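Local coordinates for protein beta-hydroxyacid dehydrogenase, 3-hydroxyisobutyrate dehydrogenase (Saccharomonospora xinjiangensis XJ-54, PDB 6GRL) that probably reduces imines with NADPH as an S-selective imine reductase, an oxidoreductase of the HIBADH-related family, at residues 251-255 against 282-286; 133-137 against 182-186; 101-106 against 123-128; 200-204 against 217-221. All blocks are in the same frame, centred on the assembly; numbering follows the deposited sequence.

Interaction 3 lies within the nucleotide-binding domain, interactions 1 and 4 within the helical C-terminal domain, and interaction 2 joins the two. Interaction 3 ties strand 105-108 to helix 114-126, and interaction 2 sets the next strand of the same sheet, 130-137, against the start of helix 181-209; their centres are 21 Å apart, their nearest atoms about 5 Å. Helix 181-209 then runs outward to interaction 4, whose centre lies 29 Å from that of interaction 2. Interaction 1 is 25 Å from interaction 4 and 54 Å from interaction 3, centre to centre. The structure is the apo form; interaction 2 comes near the probable Rossmann-type glycine-rich turn, through Ile136.

Interaction 1 of 4, residues 251-255 against 282-286; sequences LRVQA and MDQRI
Ile286 lays its side chain over the first turn of helix 251-267: its CD1 lies 3.4 Å from Leu251 O, 3.7 Å from Arg252 CA and 3.7 Å from Ala255 CB. Its m,t rotamer carries CD1 to the opposing backbone, while CG1 lies 3.9 Å from Leu251 CB. Both segments are regular α-helix, with phi/psi near -65/-40, and their N-to-C directions differ by 150° (signed crossing angle -150°) at an axis separation of 9.5 Å. Ala255 and Met282 mark the closest backbone approach, CA to CA 5.9 Å, which the small alanine permits; their CB atoms are 4.1 Å apart. Met282, extended as m,t,t, packs against Leu251 (its CG 3.8 Å from Leu251 CD2), brings SD to 3.7 Å from Ala255 N and ends with CE 3.4 Å from OE1 of Gln254, whose amide NE2 is hydrogen-bonded to Gly249 O. Leu251, m,t, also touches Arg285, CD1 to CG 3.5 Å, before that guanidinium turns away to Gln293. At the outer border water 1 accepts from Arg252 NH1 (2.7 Å) and donates to Ile286 O (2.9 Å). This near-antiparallel pairing joins helices 251-267 and 273-287 within the helical C-terminal domain. No direct hydrogen bond crosses between the segments, so the contact rests mainly on apolar side chains fitted against one another and the helix backbone, with one water joining its polar margin.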
loop_
_atom_site.group_PDB
_atom_site.type_symbol
_atom_site.label_atom_id
_atom_site.label_comp_id
_atom_site.label_asym_id
_atom_site.label_seq_id
_atom_site.Cartn_x
_atom_site.Cartn_y
_atom_site.Cartn_z
ATOM N N LEU A 251 -14.698 -22.553 -18.962
ATOM C CA LEU A 251 -13.449 -22.169 -19.611
ATOM C C LEU A 251 -13.484 -22.448 -21.107
ATOM O O LEU A 251 -12.813 -21.756 -21.881
ATOM C CB LEU A 251 -12.274 -22.893 -18.958
ATOM C CG LEU A 251 -11.791 -22.252 -17.657
ATOM C CD1 LEU A 251 -10.745 -23.120 -16.994
ATOM C CD2 LEU A 251 -11.248 -20.853 -17.918
ATOM N N ARG A 252 -14.253 -23.453 -21.531
ATOM C CA ARG A 252 -14.391 -23.721 -22.959
ATOM C C ARG A 252 -15.053 -22.551 -23.674
ATOM O O ARG A 252 -14.638 -22.169 -24.775
ATOM C CB ARG A 252 -15.188 -25.007 -23.177
ATOM C CG ARG A 252 -14.370 -26.277 -23.029
ATOM C CD ARG A 252 -15.234 -27.517 -23.203
ATOM N NE ARG A 252 -15.479 -28.194 -21.933
ATOM C CZ ARG A 252 -14.684 -29.126 -21.419
ATOM N NH1 ARG A 252 -13.589 -29.500 -22.067
ATOM N NH2 ARG A 252 -14.983 -29.688 -20.255
ATOM N N VAL A 253 -16.083 -21.967 -23.060
ATOM C CA VAL A 253 -16.749 -20.812 -23.654
ATOM C C VAL A 253 -15.832 -19.596 -23.631
ATOM O O VAL A 253 -15.752 -18.842 -24.609
ATOM C CB VAL A 253 -18.079 -20.537 -22.926
ATOM C CG1 VAL A 253 -18.656 -19.195 -23.350
ATOM C CG2 VAL A 253 -19.071 -21.658 -23.195
ATOM N N GLN A 254 -15.116 -19.388 -22.521
ATOM C CA GLN A 254 -14.245 -18.222 -22.417
ATOM C C GLN A 254 -13.070 -18.316 -23.382
ATOM O O GLN A 254 -12.646 -17.302 -23.949
ATOM C CB GLN A 254 -13.744 -18.062 -20.982
ATOM C CG GLN A 254 -14.833 -18.088 -19.920
ATOM C CD GLN A 254 -14.338 -17.624 -18.561
ATOM O OE1 GLN A 254 -13.373 -16.865 -18.461
ATOM N NE2 GLN A 254 -14.993 -18.091 -17.504
ATOM N N ALA A 255 -12.525 -19.521 -23.578
ATOM C CA ALA A 255 -11.371 -19.672 -24.459
ATOM C C ALA A 255 -11.724 -19.323 -25.898
ATOM O O ALA A 255 -10.948 -18.656 -26.591
ATOM C CB ALA A 255 -10.819 -21.094 -24.369
ATOM N N MET A 282 -5.986 -20.753 -20.452
ATOM C CA MET A 282 -7.285 -21.403 -20.590
ATOM C C MET A 282 -7.170 -22.703 -21.372
ATOM O O MET A 282 -7.757 -23.721 -20.986
ATOM C CB MET A 282 -8.272 -20.461 -21.277
ATOM C CG MET A 282 -8.764 -19.328 -20.403
ATOM S SD MET A 282 -9.888 -18.265 -21.317
ATOM C CE MET A 282 -10.392 -17.123 -20.031
ATOM N N ASP A 283 -6.420 -22.689 -22.477
ATOM C CA ASP A 283 -6.274 -23.893 -23.287
ATOM C C ASP A 283 -5.590 -25.005 -22.503
ATOM O O ASP A 283 -5.938 -26.182 -22.649
ATOM C CB ASP A 283 -5.495 -23.579 -24.565
ATOM C CG ASP A 283 -6.291 -22.736 -25.543
ATOM O OD1 ASP A 283 -7.523 -22.630 -25.376
ATOM O OD2 ASP A 283 -5.685 -22.187 -26.487
ATOM N N GLN A 284 -4.616 -24.651 -21.662
ATOM C CA GLN A 284 -3.935 -25.664 -20.863
ATOM C C GLN A 284 -4.864 -26.253 -19.808
ATOM O O GLN A 284 -4.892 -27.474 -19.612
ATOM C CB GLN A 284 -2.688 -25.067 -20.211
ATOM C CG GLN A 284 -1.865 -26.071 -19.420
ATOM C CD GLN A 284 -1.339 -27.202 -20.284
ATOM O OE1 GLN A 284 -0.860 -26.979 -21.397
ATOM N NE2 GLN A 284 -1.429 -28.426 -19.776
ATOM N N ARG A 285 -5.637 -25.404 -19.127
ATOM C CA ARG A 285 -6.562 -25.896 -18.110
ATOM C C ARG A 285 -7.653 -26.761 -18.727
ATOM O O ARG A 285 -8.096 -27.742 -18.117
ATOM C CB ARG A 285 -7.171 -24.721 -17.345
ATOM C CG ARG A 285 -7.967 -25.123 -16.114
ATOM C CD ARG A 285 -7.065 -25.551 -14.971
ATOM N NE ARG A 285 -7.833 -25.832 -13.761
ATOM C CZ ARG A 285 -7.335 -26.421 -12.679
ATOM N NH1 ARG A 285 -6.064 -26.798 -12.652
ATOM N NH2 ARG A 285 -8.109 -26.637 -11.624
ATOM N N ILE A 286 -8.099 -26.418 -19.938
ATOM C CA ILE A 286 -9.066 -27.260 -20.636
ATOM C C ILE A 286 -8.431 -28.588 -21.028
ATOM O O ILE A 286 -9.044 -29.653 -20.880
ATOM C CB ILE A 286 -9.631 -26.519 -21.862
ATOM C CG1 ILE A 286 -10.524 -25.359 -21.420
ATOM C CG2 ILE A 286 -10.401 -27.476 -22.763
ATOM C CD1 ILE A 286 -10.779 -24.344 -22.509
HETATM O O HOH W 1 -11.783 -30.231 -20.214
#

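Interaction 2 of 4, residues 133-137 against 182-186; sequences DGKIM and AAVEF
A strand-against-helix contact joins the two halves of the chain here: strand 130-137 of the Rossmann sheet packs beside the first turns of helix 181-209, which leads into the C-terminal domain. Residues 133-137 are extended and 182-186 helical; the two axes run nearly along each other, 24° apart in direction, with a closest approach of 7.8 Å. The central pair is Lys135 and Phe186, whose CB atoms are 3.9 Å apart. Phe186, with chi1 t and chi2 86°, places CE1 3.5 Å from Ile136 O and 4.2 Å from Met137 CE. Lys135, m,m,t,m, passes its CG 3.5 Å from Ala182 O and folds back, so that NZ forms a salt bridge with Asp133 OD1 (2.7 Å) and donates to Gly134 O (3.1 Å); Thr110 O is a further acceptor. Ala182 CB rests 3.6 Å from Asp133 O. Water 2 bridges the segments, donating to Asp133 OD1 at 2.6 Å and accepting from Ala183 N at 2.8 Å, while Asp133 OD2 pairs with Tyr131. Such a long helix leaving the nucleotide-binding domain for a helical C-terminal domain is characteristic of the β-hydroxyacid dehydrogenase and imine reductase fold.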
loop_
_atom_site.group_PDB
_atom_site.type_symbol
_atom_site.label_atom_id
_atom_site.label_comp_id
_atom_site.label_asym_id
_atom_site.label_seq_id
_atom_site.Cartn_x
_atom_site.Cartn_y
_atom_site.Cartn_z
ATOM N N ASP A 133 5.793 -1.217 11.239
ATOM C CA ASP A 133 5.921 -0.691 9.889
ATOM C C ASP A 133 4.541 -0.308 9.377
ATOM O O ASP A 133 3.599 -1.103 9.466
ATOM C CB ASP A 133 6.572 -1.708 8.953
ATOM C CG ASP A 133 7.167 -1.057 7.724
ATOM O OD1 ASP A 133 6.546 -1.135 6.642
ATOM O OD2 ASP A 133 8.251 -0.451 7.845
ATOM N N GLY A 134 4.428 0.906 8.855
ATOM C CA GLY A 134 3.164 1.394 8.345
ATOM C C GLY A 134 3.295 1.913 6.928
ATOM O O GLY A 134 4.342 2.412 6.520
ATOM N N LYS A 135 2.203 1.783 6.179
ATOM C CA LYS A 135 2.119 2.291 4.815
ATOM C C LYS A 135 0.827 3.077 4.663
ATOM O O LYS A 135 -0.238 2.616 5.088
ATOM C CB LYS A 135 2.188 1.150 3.793
ATOM C CG LYS A 135 3.512 0.393 3.816
ATOM C CD LYS A 135 4.654 1.257 3.295
ATOM C CE LYS A 135 6.010 0.616 3.557
ATOM N NZ LYS A 135 6.517 0.902 4.932
ATOM N N ILE A 136 0.922 4.256 4.052
ATOM C CA ILE A 136 -0.175 5.218 4.004
ATOM C C ILE A 136 -0.808 5.202 2.621
ATOM O O ILE A 136 -0.106 5.259 1.603
ATOM C CB ILE A 136 0.314 6.632 4.362
ATOM C CG1 ILE A 136 0.910 6.651 5.770
ATOM C CG2 ILE A 136 -0.824 7.639 4.242
ATOM C CD1 ILE A 136 1.668 7.922 6.092
ATOM N N MET A 137 -2.137 5.132 2.584
ATOM C CA MET A 137 -2.916 5.316 1.365
ATOM C C MET A 137 -3.681 6.626 1.503
ATOM O O MET A 137 -4.556 6.751 2.367
ATOM C CB MET A 137 -3.867 4.145 1.131
ATOM C CG MET A 137 -3.270 2.784 1.433
ATOM S SD MET A 137 -3.710 1.550 0.194
ATOM C CE MET A 137 -2.874 2.207 -1.248
ATOM N N ALA A 182 2.933 -5.067 5.784
ATOM C CA ALA A 182 2.356 -3.806 5.327
ATOM C C ALA A 182 2.973 -3.377 4.003
ATOM O O ALA A 182 2.277 -2.854 3.123
ATOM C CB ALA A 182 2.542 -2.720 6.388
ATOM N N ALA A 183 4.279 -3.602 3.841
ATOM C CA ALA A 183 4.934 -3.301 2.573
ATOM C C ALA A 183 4.454 -4.237 1.470
ATOM O O ALA A 183 4.312 -3.819 0.315
ATOM C CB ALA A 183 6.451 -3.392 2.734
ATOM N N VAL A 184 4.209 -5.507 1.804
ATOM C CA VAL A 184 3.641 -6.440 0.833
ATOM C C VAL A 184 2.272 -5.955 0.378
ATOM O O VAL A 184 1.970 -5.923 -0.821
ATOM C CB VAL A 184 3.559 -7.858 1.427
ATOM C CG1 VAL A 184 2.793 -8.782 0.487
ATOM C CG2 VAL A 184 4.943 -8.403 1.691
ATOM N N GLU A 185 1.424 -5.571 1.335
ATOM C CA GLU A 185 0.086 -5.091 1.006
ATOM C C GLU A 185 0.148 -3.876 0.090
ATOM O O GLU A 185 -0.575 -3.799 -0.911
ATOM C CB GLU A 185 -0.673 -4.757 2.292
ATOM C CG GLU A 185 -2.122 -4.352 2.085
ATOM C CD GLU A 185 -3.039 -5.542 1.891
ATOM O OE1 GLU A 185 -2.654 -6.663 2.288
ATOM O OE2 GLU A 185 -4.150 -5.353 1.352
ATOM N N PHE A 186 1.020 -2.919 0.413
ATOM C CA PHE A 186 1.107 -1.692 -0.374
ATOM C C PHE A 186 1.564 -1.980 -1.799
ATOM O O PHE A 186 0.917 -1.563 -2.766
ATOM C CB PHE A 186 2.053 -0.702 0.307
ATOM C CG PHE A 186 2.099 0.647 -0.353
ATOM C CD1 PHE A 186 1.178 1.627 -0.020
ATOM C CD2 PHE A 186 3.064 0.936 -1.305
ATOM C CE1 PHE A 186 1.218 2.872 -0.625
ATOM C CE2 PHE A 186 3.107 2.177 -1.914
ATOM C CZ PHE A 186 2.183 3.146 -1.573
HETATM O O HOH W 2 5.988 -3.581 6.016
#

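Interaction 3 of 4, residues 101-106 against 123-128; sequences LAGKVL and WARERG
Within the β-α-β unit 105-108, 114-126, 130-137 of the Rossmann domain, the turn entering the first strand meets the end of the helix. Polar contacts centre on backbone. Leu101 to Lys104 form a type II β turn (Lys104 N to Leu101 O 3.1 Å), with Gly103 at positive phi. The helix ends in a Schellman motif with Gly128 as C' residue, phi/psi 82/18, closed by Gly128 N to Arg125 O (3.0 Å) and Ala129 N to Ala124 O. The two segments come closest, CA to CA, at Ala102 and Gly128 (4.2 Å), and Gly103 N donates to Gly128 O at 2.9 Å. Two waters extend this link: water 3 joins Leu101 N to Arg127 O, and water 4 joins Lys104 O to Gly128 O. Apolar contacts lie on the inner side. Leu101, m,t, brings CD1 to 3.6 Å from Trp123 CH2; Trp123 has chi1 t and chi2 93°. Leu106, also m,t, puts CD1 3.9 Å from Ala124 CB and, at the indole edge, 4.0 Å from Trp123 CZ3.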
loop_
_atom_site.group_PDB
_atom_site.type_symbol
_atom_site.label_atom_id
_atom_site.label_comp_id
_atom_site.label_asym_id
_atom_site.label_seq_id
_atom_site.Cartn_x
_atom_site.Cartn_y
_atom_site.Cartn_z
ATOM N N LEU A 101 17.669 3.826 22.405
ATOM C CA LEU A 101 16.282 3.664 21.989
ATOM C C LEU A 101 15.564 2.595 22.801
ATOM O O LEU A 101 14.445 2.206 22.446
ATOM C CB LEU A 101 16.209 3.330 20.496
ATOM C CG LEU A 101 16.849 4.354 19.556
ATOM C CD1 LEU A 101 16.844 3.842 18.127
ATOM C CD2 LEU A 101 16.140 5.697 19.649
ATOM N N ALA A 102 16.179 2.111 23.878
ATOM C CA ALA A 102 15.580 1.046 24.670
ATOM C C ALA A 102 14.265 1.506 25.284
ATOM O O ALA A 102 14.173 2.604 25.839
ATOM C CB ALA A 102 16.546 0.597 25.767
ATOM N N GLY A 103 13.244 0.659 25.177
ATOM C CA GLY A 103 11.934 0.979 25.698
ATOM C C GLY A 103 11.098 1.880 24.820
ATOM O O GLY A 103 9.955 2.182 25.185
ATOM N N LYS A 104 11.620 2.317 23.680
ATOM C CA LYS A 104 10.870 3.171 22.775
ATOM C C LYS A 104 10.072 2.331 21.781
ATOM O O LYS A 104 10.259 1.118 21.649
ATOM C CB LYS A 104 11.808 4.126 22.033
ATOM C CG LYS A 104 12.510 5.134 22.932
ATOM C CD LYS A 104 13.276 6.160 22.111
ATOM C CE LYS A 104 14.170 7.030 22.982
ATOM N NZ LYS A 104 13.399 7.974 23.841
ATOM N N VAL A 105 9.160 2.998 21.081
ATOM C CA VAL A 105 8.362 2.395 20.022
ATOM C C VAL A 105 8.638 3.187 18.754
ATOM O O VAL A 105 8.397 4.398 18.711
ATOM C CB VAL A 105 6.865 2.398 20.361
ATOM C CG1 VAL A 105 6.051 1.891 19.179
ATOM C CG2 VAL A 105 6.596 1.563 21.608
ATOM N N LEU A 106 9.159 2.511 17.733
ATOM C CA LEU A 106 9.480 3.143 16.460
ATOM C C LEU A 106 8.413 2.761 15.443
ATOM O O LEU A 106 8.212 1.574 15.167
ATOM C CB LEU A 106 10.864 2.720 15.967
ATOM C CG LEU A 106 12.030 2.813 16.955
ATOM C CD1 LEU A 106 13.337 2.458 16.259
ATOM C CD2 LEU A 106 12.108 4.193 17.588
ATOM N N TRP A 123 16.904 -4.189 13.467
ATOM C CA TRP A 123 17.706 -3.062 13.934
ATOM C C TRP A 123 17.140 -2.479 15.222
ATOM O O TRP A 123 17.887 -2.184 16.164
ATOM C CB TRP A 123 17.769 -1.997 12.838
ATOM C CG TRP A 123 18.663 -0.826 13.130
ATOM C CD1 TRP A 123 19.976 -0.691 12.782
ATOM C CD2 TRP A 123 18.300 0.387 13.804
ATOM N NE1 TRP A 123 20.455 0.526 13.206
ATOM C CE2 TRP A 123 19.446 1.205 13.834
ATOM C CE3 TRP A 123 17.119 0.856 14.387
ATOM C CZ2 TRP A 123 19.448 2.467 14.428
ATOM C CZ3 TRP A 123 17.123 2.111 14.974
ATOM C CH2 TRP A 123 18.279 2.900 14.989
ATOM N N ALA A 124 15.819 -2.313 15.285
ATOM C CA ALA A 124 15.195 -1.778 16.488
ATOM C C ALA A 124 15.285 -2.765 17.646
ATOM O O ALA A 124 15.530 -2.365 18.789
ATOM C CB ALA A 124 13.738 -1.415 16.202
ATOM N N ARG A 125 15.090 -4.057 17.370
ATOM C CA ARG A 125 15.109 -5.052 18.440
ATOM C C ARG A 125 16.487 -5.146 19.085
ATOM O O ARG A 125 16.597 -5.260 20.312
ATOM C CB ARG A 125 14.674 -6.415 17.901
ATOM C CG ARG A 125 14.731 -7.534 18.931
ATOM C CD ARG A 125 14.310 -8.872 18.336
ATOM N NE ARG A 125 13.502 -8.713 17.131
ATOM C CZ ARG A 125 13.824 -9.216 15.943
ATOM N NH1 ARG A 125 14.942 -9.915 15.798
ATOM N NH2 ARG A 125 13.028 -9.022 14.901
ATOM N N GLU A 126 17.550 -5.101 18.277
ATOM C CA GLU A 126 18.904 -5.099 18.821
ATOM C C GLU A 126 19.138 -3.934 19.772
ATOM O O GLU A 126 20.034 -4.010 20.621
ATOM C CB GLU A 126 19.932 -5.050 17.690
ATOM C CG GLU A 126 19.894 -6.249 16.759
ATOM C CD GLU A 126 20.323 -5.904 15.345
ATOM O OE1 GLU A 126 20.852 -4.790 15.136
ATOM O OE2 GLU A 126 20.119 -6.744 14.441
ATOM N N ARG A 127 18.354 -2.865 19.649
ATOM C CA ARG A 127 18.483 -1.683 20.487
ATOM C C ARG A 127 17.411 -1.610 21.564
ATOM O O ARG A 127 17.339 -0.611 22.289
ATOM C CB ARG A 127 18.459 -0.428 19.613
ATOM C CG ARG A 127 19.746 -0.258 18.824
ATOM C CD ARG A 127 19.566 0.531 17.537
ATOM N NE ARG A 127 20.843 0.656 16.842
ATOM C CZ ARG A 127 21.404 -0.313 16.123
ATOM N NH1 ARG A 127 20.794 -1.483 15.983
ATOM N NH2 ARG A 127 22.577 -0.111 15.538
ATOM N N GLY A 128 16.582 -2.643 21.692
ATOM C CA GLY A 128 15.588 -2.678 22.744
ATOM C C GLY A 128 14.324 -1.907 22.455
ATOM O O GLY A 128 13.576 -1.596 23.386
HETATM O O HOH W 3 19.302 1.265 22.469
HETATM O O HOH W 4 10.372 -1.010 23.564
#

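Interaction 4 of 4, residues 200-204 against 217-221; sequences FLHTL and FAERV
Phe217 and Phe200, one from each helix, bury the largest areas here, 55 and 52 Å². Phe217 points its CA-CB bond toward helix 181-209 and, with chi1 t and chi2 75°, presents its ring edge to two side chains: CE2 is 3.7 Å from Thr203 CG2, and CD2 is 3.6 Å from Leu204 CD2. Thr203 takes the m rotamer, which directs CG2 at the ring while OG1 bonds to Gly199 O in its own helix. Leu204, m,t, starts sideways, but its CD2 reaches across to Phe217 and lies 4.4 Å from Ala218 CB. Both segments are regular α-helix, with internal bonds Leu204 N to Phe200 O (3.0 Å) and Val221 N to Phe217 O (2.9 Å). Their axes approach to 11.1 Å, and the N-to-C directions differ by 137° (signed crossing angle 137°), an oblique antiparallel helix pair in which helix 214-225 folds back against the preceding long helix 181-209 of the C-terminal domain. The nearest CA pairs are Leu204 with Ala218, 7.5 Å, and Phe200 with Val221, 8.3 Å. Phe200, chi1 t and chi2 67°, reaches across between the helices: its CZ lies 3.6 Å from Ala218 CB, which sits at the ring edge near its plane, and its CD1 lies 4.0 Å from Val221 CG1, the t rotamer of Val221 turning that methyl to the ring.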
loop_
_atom_site.group_PDB
_atom_site.type_symbol
_atom_site.label_atom_id
_atom_site.label_comp_id
_atom_site.label_asym_id
_atom_site.label_seq_id
_atom_site.Cartn_x
_atom_site.Cartn_y
_atom_site.Cartn_z
ATOM N N PHE A 200 -6.207 -0.764 -19.257
ATOM C CA PHE A 200 -7.132 0.291 -19.654
ATOM C C PHE A 200 -6.611 1.047 -20.872
ATOM O O PHE A 200 -7.355 1.295 -21.828
ATOM C CB PHE A 200 -7.360 1.233 -18.470
ATOM C CG PHE A 200 -8.047 2.519 -18.824
ATOM C CD1 PHE A 200 -9.365 2.524 -19.251
ATOM C CD2 PHE A 200 -7.382 3.728 -18.702
ATOM C CE1 PHE A 200 -10.001 3.710 -19.567
ATOM C CE2 PHE A 200 -8.012 4.917 -19.016
ATOM C CZ PHE A 200 -9.324 4.908 -19.448
ATOM N N LEU A 201 -5.324 1.409 -20.861
ATOM C CA LEU A 201 -4.754 2.139 -21.989
ATOM C C LEU A 201 -4.789 1.306 -23.264
ATOM O O LEU A 201 -5.153 1.810 -24.333
ATOM C CB LEU A 201 -3.321 2.567 -21.673
ATOM C CG LEU A 201 -3.136 3.662 -20.623
ATOM C CD1 LEU A 201 -1.705 4.177 -20.649
ATOM C CD2 LEU A 201 -4.127 4.798 -20.837
ATOM N N HIS A 202 -4.410 0.029 -23.176
ATOM C CA HIS A 202 -4.455 -0.831 -24.354
ATOM C C HIS A 202 -5.877 -1.001 -24.871
ATOM O O HIS A 202 -6.088 -1.097 -26.086
ATOM C CB HIS A 202 -3.834 -2.193 -24.040
ATOM C CG HIS A 202 -2.364 -2.136 -23.762
ATOM N ND1 HIS A 202 -1.480 -1.455 -24.571
ATOM C CD2 HIS A 202 -1.622 -2.680 -22.769
ATOM C CE1 HIS A 202 -0.257 -1.578 -24.085
ATOM N NE2 HIS A 202 -0.317 -2.317 -22.992
ATOM N N THR A 203 -6.863 -1.035 -23.971
ATOM C CA THR A 203 -8.256 -1.098 -24.405
ATOM C C THR A 203 -8.653 0.170 -25.153
ATOM O O THR A 203 -9.385 0.109 -26.150
ATOM C CB THR A 203 -9.170 -1.323 -23.200
ATOM O OG1 THR A 203 -8.735 -2.485 -22.483
ATOM C CG2 THR A 203 -10.611 -1.523 -23.648
ATOM N N LEU A 204 -8.175 1.327 -24.689
ATOM C CA LEU A 204 -8.416 2.570 -25.416
ATOM C C LEU A 204 -7.788 2.521 -26.802
ATOM O O LEU A 204 -8.341 3.073 -27.761
ATOM C CB LEU A 204 -7.869 3.758 -24.625
ATOM C CG LEU A 204 -8.498 4.053 -23.264
ATOM C CD1 LEU A 204 -7.830 5.259 -22.630
ATOM C CD2 LEU A 204 -9.994 4.276 -23.393
ATOM N N PHE A 217 -15.782 6.605 -24.027
ATOM C CA PHE A 217 -15.599 5.177 -23.785
ATOM C C PHE A 217 -14.954 4.926 -22.429
ATOM O O PHE A 217 -15.283 3.944 -21.753
ATOM C CB PHE A 217 -14.760 4.556 -24.901
ATOM C CG PHE A 217 -14.415 3.113 -24.667
ATOM C CD1 PHE A 217 -15.367 2.122 -24.846
ATOM C CD2 PHE A 217 -13.140 2.746 -24.268
ATOM C CE1 PHE A 217 -15.054 0.794 -24.630
ATOM C CE2 PHE A 217 -12.820 1.419 -24.053
ATOM C CZ PHE A 217 -13.780 0.442 -24.232
ATOM N N ALA A 218 -14.033 5.801 -22.016
ATOM C CA ALA A 218 -13.395 5.643 -20.713
ATOM C C ALA A 218 -14.414 5.737 -19.586
ATOM O O ALA A 218 -14.320 5.007 -18.591
ATOM C CB ALA A 218 -12.298 6.693 -20.534
ATOM N N GLU A 219 -15.400 6.626 -19.723
ATOM C CA GLU A 219 -16.448 6.720 -18.713
ATOM C C GLU A 219 -17.318 5.471 -18.693
ATOM O O GLU A 219 -17.803 5.070 -17.629
ATOM C CB GLU A 219 -17.302 7.964 -18.953
ATOM C CG GLU A 219 -18.193 8.335 -17.781
ATOM C CD GLU A 219 -18.805 9.713 -17.926
ATOM O OE1 GLU A 219 -18.600 10.348 -18.981
ATOM O OE2 GLU A 219 -19.487 10.163 -16.981
ATOM N N ARG A 220 -17.528 4.843 -19.853
ATOM C CA ARG A 220 -18.268 3.586 -19.879
ATOM C C ARG A 220 -17.455 2.451 -19.271
ATOM O O ARG A 220 -18.023 1.559 -18.630
ATOM C CB ARG A 220 -18.683 3.251 -21.314
ATOM C CG ARG A 220 -19.679 4.241 -21.904
ATOM C CD ARG A 220 -20.352 3.698 -23.157
ATOM N NE ARG A 220 -19.401 3.462 -24.239
ATOM C CZ ARG A 220 -18.961 4.402 -25.068
ATOM N NH1 ARG A 220 -18.098 4.091 -26.026
ATOM N NH2 ARG A 220 -19.379 5.654 -24.940
ATOM N N VAL A 221 -16.132 2.470 -19.452
ATOM C CA VAL A 221 -15.271 1.500 -18.781
ATOM C C VAL A 221 -15.366 1.666 -17.270
ATOM O O VAL A 221 -15.381 0.680 -16.522
ATOM C CB VAL A 221 -13.820 1.641 -19.276
ATOM C CG1 VAL A 221 -12.877 0.800 -18.427
ATOM C CG2 VAL A 221 -13.722 1.240 -20.733
#